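Local coordinates for malonyl acyl carrier protein transacylase (Streptococcus pneumoniae, PDB 3IM8) that probably transfers the malonyl group from malonyl-CoA to holo acyl carrier protein, supplying malonyl-ACP for fatty acid synthesis, at residues Ala64-Ser69 / Asp107-Val112. Numbering follows the deposited sequence.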
loop_
_atom_site.group_PDB
_atom_site.type_symbol
_atom_site.label_atom_id
_atom_site.label_comp_id
_atom_site.label_asym_id
_atom_site.label_seq_id
_atom_site.Cartn_x
_atom_site.Cartn_y
_atom_site.Cartn_z
ATOM N N ALA A 64 0.250 -12.150 2.816
ATOM C CA ALA A 64 -0.666 -12.729 1.826
ATOM C C ALA A 64 -0.717 -11.889 0.590
ATOM O O ALA A 64 -0.556 -12.408 -0.501
ATOM C CB ALA A 64 -2.122 -12.885 2.394
ATOM N N ILE A 65 -0.959 -10.581 0.773
ATOM C CA ILE A 65 -1.033 -9.651 -0.361
ATOM C C ILE A 65 0.357 -9.563 -1.017
ATOM O O ILE A 65 0.478 -9.637 -2.221
ATOM C CB ILE A 65 -1.499 -8.230 0.071
ATOM C CG1 ILE A 65 -2.980 -8.248 0.402
ATOM C CG2 ILE A 65 -1.258 -7.177 -1.087
ATOM C CD1 ILE A 65 -3.417 -7.096 1.236
ATOM N N LEU A 66 1.413 -9.385 -0.219
ATOM C CA LEU A 66 2.729 -9.233 -0.866
ATOM C C LEU A 66 3.090 -10.422 -1.783
ATOM O O LEU A 66 3.574 -10.233 -2.893
ATOM C CB LEU A 66 3.852 -8.971 0.157
ATOM C CG LEU A 66 5.269 -8.952 -0.458
ATOM C CD1 LEU A 66 6.038 -7.658 -0.091
ATOM C CD2 LEU A 66 6.095 -10.241 -0.152
ATOM N N ALA A 67 2.859 -11.640 -1.310
ATOM C CA ALA A 67 3.165 -12.842 -2.063
ATOM C C ALA A 67 2.297 -12.893 -3.307
ATOM O O ALA A 67 2.785 -13.215 -4.381
ATOM C CB ALA A 67 2.922 -14.065 -1.206
ATOM N N THR A 68 1.009 -12.554 -3.159
ATOM C CA THR A 68 0.079 -12.549 -4.279
ATOM C C THR A 68 0.453 -11.508 -5.328
ATOM O O THR A 68 0.561 -11.816 -6.488
ATOM C CB THR A 68 -1.305 -12.304 -3.793
ATOM O OG1 THR A 68 -1.685 -13.397 -2.944
ATOM C CG2 THR A 68 -2.249 -12.227 -4.999
ATOM N N SER A 69 0.689 -10.286 -4.889
ATOM C CA SER A 69 1.157 -9.226 -5.769
ATOM C C SER A 69 2.468 -9.524 -6.477
ATOM O O SER A 69 2.553 -9.326 -7.683
ATOM C CB SER A 69 1.327 -7.946 -4.969
ATOM O OG SER A 69 0.066 -7.590 -4.440
ATOM N N ASP A 107 13.244 -12.417 1.736
ATOM C CA ASP A 107 13.433 -11.384 2.761
ATOM C C ASP A 107 12.143 -10.557 3.014
ATOM O O ASP A 107 11.795 -10.273 4.165
ATOM C CB ASP A 107 14.526 -10.409 2.325
ATOM C CG ASP A 107 15.923 -10.947 2.568
ATOM O OD1 ASP A 107 16.032 -11.982 3.247
ATOM O OD2 ASP A 107 16.905 -10.356 2.032
ATOM N N ALA A 108 11.476 -10.167 1.917
ATOM C CA ALA A 108 10.278 -9.343 1.967
ATOM C C ALA A 108 9.199 -10.079 2.743
ATOM O O ALA A 108 8.577 -9.539 3.632
ATOM C CB ALA A 108 9.788 -9.065 0.546
ATOM N N VAL A 109 8.977 -11.334 2.394
ATOM C CA VAL A 109 7.940 -12.120 3.023
ATOM C C VAL A 109 8.148 -12.156 4.535
ATOM O O VAL A 109 7.177 -11.901 5.274
ATOM C CB VAL A 109 7.911 -13.531 2.452
ATOM C CG1 VAL A 109 6.880 -14.369 3.168
ATOM C CG2 VAL A 109 7.567 -13.476 0.943
ATOM N N ALA A 110 9.371 -12.468 5.007
ATOM C CA ALA A 110 9.560 -12.527 6.457
ATOM C C ALA A 110 9.358 -11.119 7.068
ATOM O O ALA A 110 8.751 -10.979 8.124
ATOM C CB ALA A 110 10.945 -13.095 6.845
ATOM N N LEU A 111 9.851 -10.090 6.389
ATOM C CA LEU A 111 9.863 -8.762 6.919
ATOM C C LEU A 111 8.468 -8.180 7.063
ATOM O O LEU A 111 8.211 -7.441 8.040
ATOM C CB LEU A 111 10.653 -7.892 5.986
ATOM C CG LEU A 111 10.774 -6.413 6.175
ATOM C CD1 LEU A 111 11.325 -6.090 7.585
ATOM C CD2 LEU A 111 11.711 -5.965 5.036
ATOM N N VAL A 112 7.579 -8.453 6.094
ATOM C CA VAL A 112 6.193 -7.935 6.209
ATOM C C VAL A 112 5.346 -8.725 7.229
ATOM O O VAL A 112 4.442 -8.146 7.820
ATOM C CB VAL A 112 5.413 -7.707 4.821
ATOM C CG1 VAL A 112 6.222 -6.714 3.860
ATOM C CG2 VAL A 112 5.125 -9.020 4.121
#
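Leu66 of helix 58-78 lays its two methyls against Ala108, Val109 and Val112 of helix 105-122, and every side-chain contact between 64-69 and 107-112 involves it. Its CG lies anti to the backbone N (chi1 174°), which carries the isobutyl fork across with one methyl on each side of the Ala108 methyl. CD2 takes the Val109 side, 3.7 Å from Val109 CG2 and 3.9 Å from Ala108 CB. CD1 sits 4.1 Å from Ala108 CB and equally 4.1 Å from Val112 CG1, and the stem is in similar contact, Leu66 CB lying 4.2 Å from Val112 CG2. Both valines meet the leucine at an oblique angle, Val109 through CG2, Val112 through CG1 at the fork and CG2 at the stem. No hydrogen bond links the segments, so this is buried, apolar helix-helix packing within the acyl transferase domain: the segments bury 175 Å² (both sides summed), and their local axes run nearly antiparallel, at 160°, approaching to 9.7 Å. Helix 27-40 borders both, with Ile33 and Ala36 against Ala67 and Leu40 against Val109. Helix 92-99 also packs against both: Tyr94 touches Leu66 and Val112, and Val98 touches Ala108. It follows strand 85-88 and a GxSxG sequence (Gly88, Ser90, Gly92) consistent with a nucleophile elbow; the Val112 side chain is about 9 Å from that of Ser90, the predicted active site.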